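TRAP-type transporter, periplasmic component (Cupriavidus necator, PDB 4P8B) binds (S)-2-acetolactate as the periplasmic solute-binding component of a TRAP-type transporter, probably delivering it to the membrane permease. Local coordinates at residues Phe43-Ile51 and Ala271-Ala279. Residues are numbered along the deposited sequence; the frame is centred on the assembly and turned at random.
With X2X ((2S)-2-hydroxy-2-methyl-3-oxobutanoic acid), chain D.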
# COMPACT_ATOMS: atom_id res chain seq x y z
N PHE A 43 13.01 2.29 -2.09
CA PHE A 43 11.95 1.33 -1.78
C PHE A 43 11.47 0.65 -3.03
O PHE A 43 11.52 1.24 -4.09
CB PHE A 43 10.77 2.09 -1.17
CG PHE A 43 11.10 2.80 0.10
CD1 PHE A 43 11.66 4.08 0.10
CD2 PHE A 43 10.89 2.18 1.31
CE1 PHE A 43 11.97 4.72 1.29
CE2 PHE A 43 11.20 2.81 2.48
CZ PHE A 43 11.75 4.08 2.48
N PRO A 44 10.94 -0.58 -2.93
CA PRO A 44 10.39 -1.22 -4.13
C PRO A 44 9.37 -0.35 -4.87
O PRO A 44 9.43 -0.25 -6.08
CB PRO A 44 9.76 -2.50 -3.57
CG PRO A 44 10.65 -2.83 -2.40
CD PRO A 44 10.94 -1.51 -1.78
N TRP A 45 8.50 0.31 -4.12
CA TRP A 45 7.47 1.19 -4.70
C TRP A 45 8.11 2.22 -5.64
O TRP A 45 7.74 2.34 -6.82
CB TRP A 45 6.74 1.85 -3.55
CG TRP A 45 5.71 2.89 -3.82
CD1 TRP A 45 5.48 3.61 -4.97
CD2 TRP A 45 4.74 3.31 -2.88
NE1 TRP A 45 4.44 4.48 -4.75
CE2 TRP A 45 3.95 4.30 -3.48
CE3 TRP A 45 4.46 2.93 -1.56
CZ2 TRP A 45 2.92 4.94 -2.81
CZ3 TRP A 45 3.44 3.54 -0.91
CH2 TRP A 45 2.68 4.56 -1.53
N GLY A 46 9.12 2.93 -5.15
CA GLY A 46 9.76 3.95 -5.96
C GLY A 46 10.57 3.37 -7.10
O GLY A 46 10.65 3.96 -8.19
N LYS A 47 11.19 2.21 -6.89
CA LYS A 47 11.89 1.55 -7.97
C LYS A 47 10.94 1.20 -9.13
O LYS A 47 11.31 1.30 -10.30
CB LYS A 47 12.62 0.31 -7.46
CG LYS A 47 13.73 0.66 -6.53
CD LYS A 47 14.44 -0.60 -6.06
CE LYS A 47 15.47 -0.31 -4.98
NZ LYS A 47 16.54 0.58 -5.47
N GLY A 48 9.71 0.83 -8.79
CA GLY A 48 8.71 0.55 -9.81
C GLY A 48 8.40 1.79 -10.63
O GLY A 48 8.21 1.74 -11.85
N GLY A 49 8.29 2.91 -9.93
CA GLY A 49 8.04 4.17 -10.62
C GLY A 49 9.17 4.54 -11.57
O GLY A 49 8.94 5.00 -12.70
N GLU A 50 10.40 4.36 -11.10
CA GLU A 50 11.60 4.65 -11.88
C GLU A 50 11.64 3.76 -13.12
O GLU A 50 11.94 4.24 -14.22
CB GLU A 50 12.81 4.38 -11.00
CG GLU A 50 14.18 4.78 -11.51
CD GLU A 50 15.21 4.62 -10.39
OE1 GLU A 50 15.64 3.47 -10.14
OE2 GLU A 50 15.57 5.62 -9.73
N ILE A 51 11.36 2.48 -12.96
CA ILE A 51 11.38 1.54 -14.08
C ILE A 51 10.32 1.96 -15.11
O ILE A 51 10.58 1.97 -16.31
CB ILE A 51 11.12 0.10 -13.62
CG1 ILE A 51 12.29 -0.39 -12.77
CG2 ILE A 51 10.87 -0.85 -14.80
CD1 ILE A 51 12.03 -1.67 -11.97
N ALA A 271 6.66 -2.72 -15.56
CA ALA A 271 7.18 -2.17 -14.30
C ALA A 271 6.49 -2.79 -13.09
O ALA A 271 7.14 -3.07 -12.08
CB ALA A 271 7.01 -0.69 -14.28
N GLY A 272 5.18 -3.00 -13.18
CA GLY A 272 4.43 -3.56 -12.08
C GLY A 272 4.87 -4.97 -11.75
O GLY A 272 5.03 -5.32 -10.58
N LYS A 273 5.10 -5.79 -12.77
CA LYS A 273 5.55 -7.15 -12.53
C LYS A 273 6.92 -7.15 -11.87
O LYS A 273 7.15 -7.90 -10.91
CB LYS A 273 5.61 -7.98 -13.81
CG LYS A 273 4.27 -8.47 -14.31
CD LYS A 273 4.43 -9.43 -15.49
CE LYS A 273 4.94 -8.71 -16.72
NZ LYS A 273 4.59 -9.46 -17.96
N GLN A 274 7.83 -6.34 -12.38
CA GLN A 274 9.15 -6.23 -11.77
C GLN A 274 9.04 -5.74 -10.34
O GLN A 274 9.72 -6.25 -9.43
CB GLN A 274 10.03 -5.28 -12.57
CG GLN A 274 10.50 -5.86 -13.89
CD GLN A 274 11.48 -4.96 -14.59
OE1 GLN A 274 12.42 -4.46 -13.98
NE2 GLN A 274 11.23 -4.70 -15.87
N GLU A 275 8.16 -4.77 -10.10
CA GLU A 275 8.07 -4.17 -8.78
C GLU A 275 7.48 -5.12 -7.74
O GLU A 275 7.89 -5.10 -6.60
CB GLU A 275 7.28 -2.85 -8.81
CG GLU A 275 7.38 -2.08 -7.52
CD GLU A 275 6.35 -2.51 -6.51
OE1 GLU A 275 5.33 -3.11 -6.89
OE2 GLU A 275 6.56 -2.26 -5.29
N ILE A 276 6.52 -5.94 -8.14
CA ILE A 276 6.00 -6.94 -7.22
C ILE A 276 7.08 -7.94 -6.81
O ILE A 276 7.18 -8.31 -5.64
CB ILE A 276 4.76 -7.64 -7.79
CG1 ILE A 276 3.63 -6.62 -7.94
CG2 ILE A 276 4.34 -8.78 -6.87
CD1 ILE A 276 2.33 -7.18 -8.49
N ALA A 277 7.91 -8.37 -7.76
CA ALA A 277 9.04 -9.23 -7.43
C ALA A 277 9.96 -8.58 -6.42
O ALA A 277 10.42 -9.25 -5.48
CB ALA A 277 9.80 -9.64 -8.67
N LEU A 278 10.25 -7.29 -6.59
CA LEU A 278 11.07 -6.57 -5.62
C LEU A 278 10.38 -6.53 -4.25
O LEU A 278 11.03 -6.71 -3.21
CB LEU A 278 11.37 -5.14 -6.08
CG LEU A 278 12.25 -4.96 -7.31
CD1 LEU A 278 12.27 -3.49 -7.75
CD2 LEU A 278 13.66 -5.44 -7.06
N ALA A 279 9.08 -6.30 -4.23
CA ALA A 279 8.34 -6.15 -2.99
C ALA A 279 8.18 -7.46 -2.26
O ALA A 279 7.92 -7.45 -1.06
CB ALA A 279 6.95 -5.54 -3.27
OAD X2X D . 2.45 5.94 4.71
CAH X2X D . 2.79 4.72 4.63
OAE X2X D . 2.86 3.99 5.67
CAI X2X D . 3.09 4.11 3.31
CAB X2X D . 4.38 4.71 2.79
OAF X2X D . 3.08 2.71 3.38
CAG X2X D . 1.94 4.49 2.43
OAC X2X D . 2.04 5.44 1.65
CAA X2X D . 0.66 3.74 2.52
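Glu-275 meets Pro-44 and Gly-48 where two helices lie nearly antiparallel, their segment axes 8.6 Å apart at 157°, and the pair illustrates how glycine lets helices pack closely. The CA atoms of Gly-48 and Glu-275 come within 4.9 Å. With no side chain on Gly-48, Glu-275 CG packs directly on its CA at 3.7 Å. The same CG lies 3.1 Å from Pro-44 O, which already accepts the helical bond from Gly-48 N. Farther along the seam, Ala-271 CB rests against Gly-48 O.

Apolar contacts continue along the seam. At one end the Pro-44 ring sits against the last turn of 271-279, its CB facing Leu-278 CB and Ala-279 CB. Leu-278 CD1 reaches Lys-47 CB at 3.8 Å, the two side chains crossing at about a right angle; the lysine chain runs on away from 271-279, and NZ hydrogen-bonds Pro-41 O. At the other end Ile-51 CG2 packs on Ala-271 CB.

The second Ile-51 branch meets a polar group instead: its CD1 methyl lies 3.5 Å from the amide oxygen OE1 of Gln-274, the side chains crossing obliquely. The buried Glu-275 carboxylate has its hydrogen bond outside the pair, OE1 accepting from Glu-151 N in strand 144-154. The Glu-275 chain leaves its helix with CG trans to N (chi1 -169°), then bends at CB-CG (chi2 -86°), which brings OE2 to the first turn of 44-51. There it lies 3.4 Å from Trp-45 N, at an angle too poor for a hydrogen bond.

Trp-45 points away from this seam. Val-95 O holds its NE1, and CH2 approaches the acetolactate oxygen OAC at 3.4 Å, near the ring plane. Helix 44-59 thus carries Trp-45 into the ligand pocket on one side and packs on helix 258-279 on another, within the periplasmic solute-binding protein fold of family 7.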